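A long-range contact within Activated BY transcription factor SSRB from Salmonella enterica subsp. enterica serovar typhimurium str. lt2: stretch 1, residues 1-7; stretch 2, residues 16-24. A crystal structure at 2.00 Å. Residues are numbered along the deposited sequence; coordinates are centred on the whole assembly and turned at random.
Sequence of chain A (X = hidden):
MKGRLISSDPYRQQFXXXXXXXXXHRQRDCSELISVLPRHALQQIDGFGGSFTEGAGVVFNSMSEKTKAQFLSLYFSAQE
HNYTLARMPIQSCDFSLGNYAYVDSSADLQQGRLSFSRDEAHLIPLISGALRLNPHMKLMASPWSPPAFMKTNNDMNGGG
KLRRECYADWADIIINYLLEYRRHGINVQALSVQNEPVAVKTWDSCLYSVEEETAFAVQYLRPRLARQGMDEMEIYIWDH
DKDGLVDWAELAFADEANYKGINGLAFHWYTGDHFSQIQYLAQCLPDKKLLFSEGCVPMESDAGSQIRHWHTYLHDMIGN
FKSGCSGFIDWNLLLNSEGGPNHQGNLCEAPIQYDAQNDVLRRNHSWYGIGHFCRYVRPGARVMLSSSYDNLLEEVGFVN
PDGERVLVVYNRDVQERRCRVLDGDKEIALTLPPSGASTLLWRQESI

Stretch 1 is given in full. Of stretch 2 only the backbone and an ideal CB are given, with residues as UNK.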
# COMPACT_ATOMS: atom_id res chain seq x y z
N MET A 1 -15.56 8.63 -24.87
CA MET A 1 -14.31 7.85 -24.64
C MET A 1 -14.64 6.37 -24.69
O MET A 1 -15.61 5.92 -24.08
CB MET A 1 -13.71 8.23 -23.28
CG MET A 1 -12.29 7.74 -23.05
SD MET A 1 -11.50 8.63 -21.69
CE MET A 1 -12.25 7.83 -20.30
N LYS A 2 -13.83 5.61 -25.41
CA LYS A 2 -14.04 4.17 -25.55
C LYS A 2 -12.75 3.40 -25.33
O LYS A 2 -11.67 3.99 -25.21
CB LYS A 2 -14.59 3.86 -26.94
CG LYS A 2 -13.71 4.38 -28.06
CD LYS A 2 -14.38 4.21 -29.42
CE LYS A 2 -13.51 4.79 -30.53
NZ LYS A 2 -14.17 4.65 -31.87
N GLY A 3 -12.86 2.08 -25.27
CA GLY A 3 -11.67 1.27 -25.06
C GLY A 3 -11.90 -0.21 -25.30
O GLY A 3 -12.90 -0.61 -25.90
N ARG A 4 -10.97 -1.02 -24.82
CA ARG A 4 -11.06 -2.47 -24.95
C ARG A 4 -10.97 -3.09 -23.57
O ARG A 4 -10.19 -2.64 -22.73
CB ARG A 4 -9.92 -3.00 -25.82
CG ARG A 4 -9.93 -2.52 -27.26
CD ARG A 4 -8.89 -3.29 -28.08
NE ARG A 4 -7.52 -2.96 -27.69
CZ ARG A 4 -6.50 -3.81 -27.79
NH1 ARG A 4 -6.68 -5.04 -28.26
NH2 ARG A 4 -5.28 -3.41 -27.45
N LEU A 5 -11.77 -4.12 -23.34
CA LEU A 5 -11.78 -4.81 -22.06
C LEU A 5 -11.41 -6.27 -22.28
O LEU A 5 -12.03 -6.96 -23.09
CB LEU A 5 -13.17 -4.71 -21.42
CG LEU A 5 -13.34 -5.39 -20.05
CD1 LEU A 5 -12.45 -4.70 -19.02
CD2 LEU A 5 -14.80 -5.32 -19.63
N ILE A 6 -10.38 -6.73 -21.57
CA ILE A 6 -9.93 -8.11 -21.67
C ILE A 6 -10.24 -8.74 -20.32
O ILE A 6 -9.64 -8.37 -19.30
CB ILE A 6 -8.41 -8.20 -21.93
CG1 ILE A 6 -8.07 -7.58 -23.29
CG2 ILE A 6 -7.96 -9.66 -21.91
CD1 ILE A 6 -8.13 -6.08 -23.32
N SER A 7 -11.17 -9.70 -20.31
CA SER A 7 -11.59 -10.33 -19.07
C SER A 7 -11.34 -11.83 -18.96
O SER A 7 -11.53 -12.58 -19.92
CB SER A 7 -13.09 -10.07 -18.85
OG SER A 7 -13.39 -8.70 -18.99
N UNK A 16 -8.55 -14.17 -21.05
CA UNK A 16 -8.27 -13.09 -21.99
C UNK A 16 -9.33 -12.90 -23.07
O UNK A 16 -9.02 -12.87 -24.26
CB UNK A 16 -6.92 -13.34 -22.66
N UNK A 17 -10.58 -12.76 -22.65
CA UNK A 17 -11.68 -12.55 -23.58
C UNK A 17 -11.82 -11.05 -23.82
O UNK A 17 -12.06 -10.29 -22.88
CB UNK A 17 -12.98 -13.15 -23.05
N UNK A 18 -11.65 -10.62 -25.06
CA UNK A 18 -11.74 -9.20 -25.38
C UNK A 18 -13.05 -8.76 -26.01
O UNK A 18 -13.69 -9.51 -26.75
CB UNK A 18 -10.59 -8.83 -26.32
N UNK A 19 -13.45 -7.53 -25.71
CA UNK A 19 -14.66 -6.95 -26.27
C UNK A 19 -14.58 -5.43 -26.18
O UNK A 19 -13.93 -4.89 -25.28
CB UNK A 19 -15.90 -7.47 -25.55
N UNK A 20 -15.21 -4.76 -27.13
CA UNK A 20 -15.20 -3.30 -27.16
C UNK A 20 -16.12 -2.76 -26.08
O UNK A 20 -17.19 -3.32 -25.82
CB UNK A 20 -15.62 -2.78 -28.53
N UNK A 21 -15.70 -1.68 -25.43
CA UNK A 21 -16.49 -1.07 -24.38
C UNK A 21 -16.39 0.45 -24.50
O UNK A 21 -15.52 0.97 -25.20
CB UNK A 21 -16.03 -1.55 -23.00
N UNK A 22 -17.29 1.15 -23.83
CA UNK A 22 -17.26 2.61 -23.86
C UNK A 22 -17.55 3.17 -22.48
O UNK A 22 -18.30 2.58 -21.70
CB UNK A 22 -18.27 3.15 -24.88
N UNK A 23 -16.92 4.29 -22.17
CA UNK A 23 -17.11 4.97 -20.90
C UNK A 23 -18.39 5.79 -21.04
O UNK A 23 -18.90 5.98 -22.14
CB UNK A 23 -15.91 5.84 -20.53
N UNK A 24 -18.91 6.26 -19.91
CA UNK A 24 -20.11 7.08 -19.87
C UNK A 24 -19.79 8.26 -18.97
O UNK A 24 -18.80 8.23 -18.24
CB UNK A 24 -21.33 6.30 -19.37

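Stretch 2 runs antiparallel to residues 2-7 of stretch 1, and paired backbone hydrogen bonds fix the register, so each position can be judged by the face its CB joins and by the neighbours stretch 1 supplies there.

Position 16 has phi and psi of 47° and 53°, a left-handed conformation in which glycine, asparagine or aspartate would be unsurprising. Its CB points away overall, yet the ideal CB lies 3.9 Å from Ile-6 CG2, which favours something apolar. The residue is Leu-16, whose CD2 packs 3.7 Å from Ile-6 CG2.

Position 17 pairs with Ser-7 through two backbone bonds: Ser-7 N to the position's O, 2.8 Å, and its own N to Ser-7 O, 2.9 Å. Its CB joins the face of Leu-5 and Ser-7, and extended phi and psi of -89° and 119° suit a beta-branched residue, though threonine or isoleucine would serve as well as the deposited Val-17. A water bonded to Ser-7 OG (2.9 Å) also donates to Val-17 O (3.0 Å).

Position 18 puts its CB on the face of Arg-4 and Ile-6, 4.1 Å from Ile-6 CG1. Farther along that face lies the Arg-4 guanidinium, so a long acidic or polar side chain, glutamate or glutamine, is attractive. Glu-18 extends with chi1 and chi2 both t and forms a salt bridge, Glu-18 OE1 to Arg-4 NH1 at 2.9 Å.

Position 19 is held to Leu-5 by a pair of 3.0 Å bonds, Leu-5 N to its O and its N to Leu-5 O. The CB shares a face with Leu-5, but stretch 1 offers no charge there, so many long or beta-branched residues would fit. Arg-19 brings its NE 4.4 Å from Leu-5 CD2, a loose contact with the aliphatic chain.

Position 20 lies opposite Arg-4, its CB 4.4 Å from Gly-3 O. Little in stretch 1 restricts size or polarity; Ala-20 simply adds a small side chain.

Position 21 faces the side of Leu-5, with its CB 4.5 Å from Leu-5 CB and its partner on the neighbouring strand, Gly-3, presenting no side chain. A compact aliphatic residue, valine or isoleucine, suits this place. Val-21 sets CG1 3.7 Å from Leu-5 CB, while Val-21 N bonds Gly-3 O at 3.0 Å and Val-21 O accepts from Gly-3 N at 2.9 Å.

Position 22 has its CB 4.3 Å from Lys-2 CB, but the end of that lysine leads away. Small or polar residues are all acceptable, and Ser-22 is one.

Position 23 donates its N to Met-1 O at 2.8 Å and points its CB toward stretch 1, where the Met-1 thioether invites an apolar or aromatic partner. Phe-23 answers with its ring face: Met-1 CE sits 3.4 Å from the Phe-23 ring centroid, nearly on the normal, a CH-pi contact.

Position 24 points away and touches nothing in stretch 1, so almost any residue would do; it is Ser-24.

Stretch 2 (16-24) LVERAVSFS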
# COMPACT_ATOMS: atom_id res chain seq x y z
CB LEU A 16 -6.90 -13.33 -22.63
CG LEU A 16 -5.72 -13.47 -21.67
CD1 LEU A 16 -4.48 -13.91 -22.43
CD2 LEU A 16 -5.47 -12.15 -20.94
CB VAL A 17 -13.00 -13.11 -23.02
CG1 VAL A 17 -14.13 -12.89 -24.01
CG2 VAL A 17 -12.83 -14.59 -22.70
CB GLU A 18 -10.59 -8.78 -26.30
CG GLU A 18 -10.55 -7.27 -26.54
CD GLU A 18 -9.46 -6.85 -27.51
OE1 GLU A 18 -8.31 -7.32 -27.37
OE2 GLU A 18 -9.75 -6.02 -28.40
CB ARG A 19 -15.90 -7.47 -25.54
CG ARG A 19 -16.15 -6.89 -24.17
CD ARG A 19 -17.31 -7.62 -23.51
NE ARG A 19 -17.81 -6.95 -22.32
CZ ARG A 19 -18.53 -5.83 -22.34
NH1 ARG A 19 -18.83 -5.25 -23.50
NH2 ARG A 19 -18.95 -5.29 -21.20
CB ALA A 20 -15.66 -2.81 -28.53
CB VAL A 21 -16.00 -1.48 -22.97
CG1 VAL A 21 -16.11 -2.98 -22.80
CG2 VAL A 21 -14.56 -1.02 -22.77
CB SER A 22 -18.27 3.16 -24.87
OG SER A 22 -19.60 2.95 -24.44
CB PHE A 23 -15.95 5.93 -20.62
CG PHE A 23 -14.68 5.26 -20.18
CD1 PHE A 23 -14.30 5.27 -18.84
CD2 PHE A 23 -13.84 4.65 -21.10
CE1 PHE A 23 -13.10 4.70 -18.43
CE2 PHE A 23 -12.63 4.07 -20.70
CZ PHE A 23 -12.26 4.10 -19.36
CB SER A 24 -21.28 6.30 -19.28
OG SER A 24 -21.59 5.17 -20.07
O HOH W 1 -14.26 -8.55 -21.76
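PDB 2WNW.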